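PDB 6V55: adhesion G-protein coupled receptor G6 from Danio rerio, which is a cell-surface adhesion receptor involved in myelination, whose extracellular region binds calcium and probably takes part in adhesion and in controlling signalling. Local coordinates for residues Q13-S18 with G105-Y110. Numbering follows the deposited sequence.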
ATOM      1  N   GLN A  13      -9.963  11.890 -11.179  1.00 47.99           N
ATOM      2  CA  GLN A  13      -9.844  11.864  -9.732  1.00 50.66           C
ATOM      3  C   GLN A  13     -10.672  10.702  -9.203  1.00 52.67           C
ATOM      4  O   GLN A  13     -11.527  10.152  -9.904  1.00 54.50           O
ATOM      5  CB  GLN A  13     -10.296  13.182  -9.097  1.00 51.59           C
ATOM      6  CG  GLN A  13     -11.489  13.801  -9.791  1.00 56.41           C
ATOM      7  CD  GLN A  13     -11.839  15.159  -9.230  1.00 59.79           C
ATOM      8  OE1 GLN A  13     -11.071  16.118  -9.364  1.00 61.86           O
ATOM      9  NE2 GLN A  13     -13.003  15.253  -8.588  1.00 59.46           N
ATOM     10  N   GLY A  14     -10.399  10.316  -7.966  1.00 50.71           N
ATOM     11  CA  GLY A  14     -11.163   9.249  -7.371  1.00 44.78           C
ATOM     12  C   GLY A  14     -10.706   8.947  -5.967  1.00 40.10           C
ATOM     13  O   GLY A  14     -10.031   9.747  -5.316  1.00 35.84           O
ATOM     14  N   SER A  15     -11.087   7.757  -5.518  1.00 38.59           N
ATOM     15  CA  SER A  15     -10.853   7.323  -4.158  1.00 35.33           C
ATOM     16  C   SER A  15     -10.623   5.820  -4.169  1.00 38.53           C
ATOM     17  O   SER A  15     -11.182   5.099  -5.004  1.00 41.94           O
ATOM     18  CB  SER A  15     -12.042   7.671  -3.267  1.00 35.24           C
ATOM     19  OG  SER A  15     -11.624   7.912  -1.945  1.00 37.82           O
ATOM     20  N   PHE A  16      -9.774   5.358  -3.254  1.00 33.66           N
ATOM     21  CA  PHE A  16      -9.674   3.938  -2.966  1.00 26.13           C
ATOM     22  C   PHE A  16      -9.324   3.774  -1.502  1.00 26.81           C
ATOM     23  O   PHE A  16      -8.702   4.650  -0.896  1.00 23.79           O
ATOM     24  CB  PHE A  16      -8.667   3.210  -3.856  1.00 20.91           C
ATOM     25  CG  PHE A  16      -7.246   3.673  -3.719  1.00 21.70           C
ATOM     26  CD1 PHE A  16      -6.350   2.994  -2.903  1.00 21.72           C
ATOM     27  CD2 PHE A  16      -6.778   4.721  -4.490  1.00 25.09           C
ATOM     28  CE1 PHE A  16      -5.037   3.410  -2.805  1.00 23.83           C
ATOM     29  CE2 PHE A  16      -5.455   5.143  -4.405  1.00 24.42           C
ATOM     30  CZ  PHE A  16      -4.588   4.485  -3.571  1.00 23.81           C
ATOM     31  N   THR A  17      -9.767   2.658  -0.926  1.00 29.30           N
ATOM     32  CA  THR A  17      -9.486   2.349   0.464  1.00 23.49           C
ATOM     33  C   THR A  17      -8.785   1.004   0.555  1.00 24.07           C
ATOM     34  O   THR A  17      -8.820   0.191  -0.376  1.00 28.61           O
ATOM     35  CB  THR A  17     -10.751   2.301   1.327  1.00 19.55           C
ATOM     36  OG1 THR A  17     -11.443   1.072   1.097  1.00 13.67           O
ATOM     37  CG2 THR A  17     -11.703   3.453   1.055  1.00 22.11           C
ATOM     38  N   SER A  18      -8.177   0.763   1.723  1.00 21.50           N
ATOM     39  CA  SER A  18      -7.720  -0.572   2.103  1.00 22.12           C
ATOM     40  C   SER A  18      -8.940  -1.491   2.237  1.00 25.38           C
ATOM     41  O   SER A  18     -10.045  -0.995   2.488  1.00 29.94           O
ATOM     42  CB  SER A  18      -6.974  -0.503   3.436  1.00 23.67           C
ATOM     43  OG  SER A  18      -7.848  -0.089   4.481  1.00 29.32           O
ATOM     44  N   GLY A 105      -6.686   0.668   8.645  1.00 16.87           N
ATOM     45  CA  GLY A 105      -6.327   0.780   7.255  1.00 14.39           C
ATOM     46  C   GLY A 105      -6.256   2.221   6.810  1.00 20.75           C
ATOM     47  O   GLY A 105      -5.734   3.076   7.543  1.00 19.41           O
ATOM     48  N   PHE A 106      -6.794   2.511   5.626  1.00 21.49           N
ATOM     49  CA  PHE A 106      -6.561   3.817   5.047  1.00 19.54           C
ATOM     50  C   PHE A 106      -7.584   4.143   3.973  1.00 25.28           C
ATOM     51  O   PHE A 106      -8.212   3.258   3.389  1.00 28.13           O
ATOM     52  CB  PHE A 106      -5.151   3.941   4.466  1.00 17.45           C
ATOM     53  CG  PHE A 106      -4.734   2.813   3.568  1.00 13.72           C
ATOM     54  CD1 PHE A 106      -4.945   2.886   2.188  1.00 13.79           C
ATOM     55  CD2 PHE A 106      -4.051   1.710   4.081  1.00 13.59           C
ATOM     56  CE1 PHE A 106      -4.511   1.852   1.339  1.00 13.71           C
ATOM     57  CE2 PHE A 106      -3.619   0.674   3.245  1.00 13.52           C
ATOM     58  CZ  PHE A 106      -3.849   0.748   1.881  1.00 13.57           C
ATOM     59  N   HIS A 107      -7.697   5.443   3.707  1.00 25.30           N
ATOM     60  CA  HIS A 107      -8.553   6.000   2.669  1.00 24.12           C
ATOM     61  C   HIS A 107      -7.731   7.046   1.936  1.00 26.77           C
ATOM     62  O   HIS A 107      -7.354   8.062   2.528  1.00 30.69           O
ATOM     63  CB  HIS A 107      -9.810   6.625   3.276  1.00 22.20           C
ATOM     64  CG  HIS A 107     -10.817   7.089   2.269  1.00 23.93           C
ATOM     65  ND1 HIS A 107     -11.906   7.856   2.614  1.00 24.71           N
ATOM     66  CD2 HIS A 107     -10.906   6.893   0.931  1.00 25.65           C
ATOM     67  CE1 HIS A 107     -12.614   8.128   1.534  1.00 25.95           C
ATOM     68  NE2 HIS A 107     -12.038   7.544   0.499  1.00 25.40           N
ATOM     69  N   ILE A 108      -7.463   6.800   0.656  1.00 22.91           N
ATOM     70  CA  ILE A 108      -6.581   7.623  -0.159  1.00 20.65           C
ATOM     71  C   ILE A 108      -7.392   8.237  -1.297  1.00 25.16           C
ATOM     72  O   ILE A 108      -8.163   7.540  -1.966  1.00 27.52           O
ATOM     73  CB  ILE A 108      -5.415   6.783  -0.705  1.00 23.14           C
ATOM     74  CG1 ILE A 108      -4.560   6.238   0.442  1.00 26.74           C
ATOM     75  CG2 ILE A 108      -4.559   7.559  -1.696  1.00 20.55           C
ATOM     76  CD1 ILE A 108      -3.451   5.318  -0.056  1.00 29.12           C
ATOM     77  N   SER A 109      -7.241   9.540  -1.502  1.00 29.50           N
ATOM     78  CA  SER A 109      -7.805  10.230  -2.653  1.00 31.27           C
ATOM     79  C   SER A 109      -6.699  10.506  -3.660  1.00 30.27           C
ATOM     80  O   SER A 109      -5.632  10.999  -3.287  1.00 29.25           O
ATOM     81  CB  SER A 109      -8.444  11.547  -2.229  1.00 35.34           C
ATOM     82  OG  SER A 109      -7.435  12.479  -1.869  1.00 39.65           O
ATOM     83  N   TYR A 110      -6.955  10.202  -4.931  1.00 31.13           N
ATOM     84  CA  TYR A 110      -6.006  10.503  -5.991  1.00 32.77           C
ATOM     85  C   TYR A 110      -6.588  11.533  -6.949  1.00 41.09           C
ATOM     86  O   TYR A 110      -7.804  11.669  -7.096  1.00 47.46           O
ATOM     87  CB  TYR A 110      -5.591   9.248  -6.758  1.00 34.89           C
ATOM     88  CG  TYR A 110      -6.676   8.513  -7.520  1.00 38.00           C
ATOM     89  CD1 TYR A 110      -7.486   7.584  -6.874  1.00 38.18           C
ATOM     90  CD2 TYR A 110      -6.845   8.698  -8.899  1.00 41.03           C
ATOM     91  CE1 TYR A 110      -8.457   6.882  -7.556  1.00 42.39           C
ATOM     92  CE2 TYR A 110      -7.822   7.991  -9.599  1.00 45.31           C
ATOM     93  CZ  TYR A 110      -8.630   7.084  -8.912  1.00 47.52           C
ATOM     94  OH  TYR A 110      -9.612   6.363  -9.569  1.00 52.37           O
TER
HETATM   95  O   HOH W   1     -11.835   4.981  -7.854  1.00 29.93           O
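Tyr110 swings its ring back across the neighbouring strand (chi1 63°, CG between its backbone N and carbonyl carbon), one face over Gly14. Gly14 CA sits 3.9 Å from the centroid of the Tyr110 ring in a CH-pi contact, and a beta carbon on Gly14 would collide with the phenol oxygen. A water that donates to Ser15 O is also hydrogen-bonded to Tyr110 OH, linking the ring end to the other strand. Phe16 follows on the same face: its CD2 meets Tyr110 CD1 at 3.8 Å, the tyrosine carbon at the edge of the phenyl ring, while Ile108 covers one ring face, its CG2 3.6 Å from Phe16 CZ. An alanine in place of Tyr110 would take away the ring over Gly14, the edge contact to Phe16 and the hydroxyl that meets the water, and would probably loosen the packing at this end of the strands. On the other face, Ser15 OG and His107 NE2 approach to 2.5 Å, a very short hydrogen bond that either could donate; His107 CG, anti to the backbone N (chi1 -174°), directs the imidazole there, and Thr17 CG2 packs against His107 CD2. In the CUB beta-sandwich, 13-17 is an edge strand of a four-stranded antiparallel sheet, next to 105-114. Phe16 and Ile108 form a hydrogen-bonded pair, whose two bonds, Phe16 N to Ile108 O (3.0 Å) and Ile108 N to Phe16 O (2.9 Å), arrive almost along the C=O axes. Where the first strand ends, Ser18 CB stands 3.6 Å from the centroid of the Phe106 ring, and Ser18 OG accepts from Phe106 N at 3.0 Å. Farther out, Trp33 stacks on Phe16 and meets Phe106, Leu9 and Ile35 touch Phe16 and Tyr110, and strand 41-51 hydrogen-bonds 105-110.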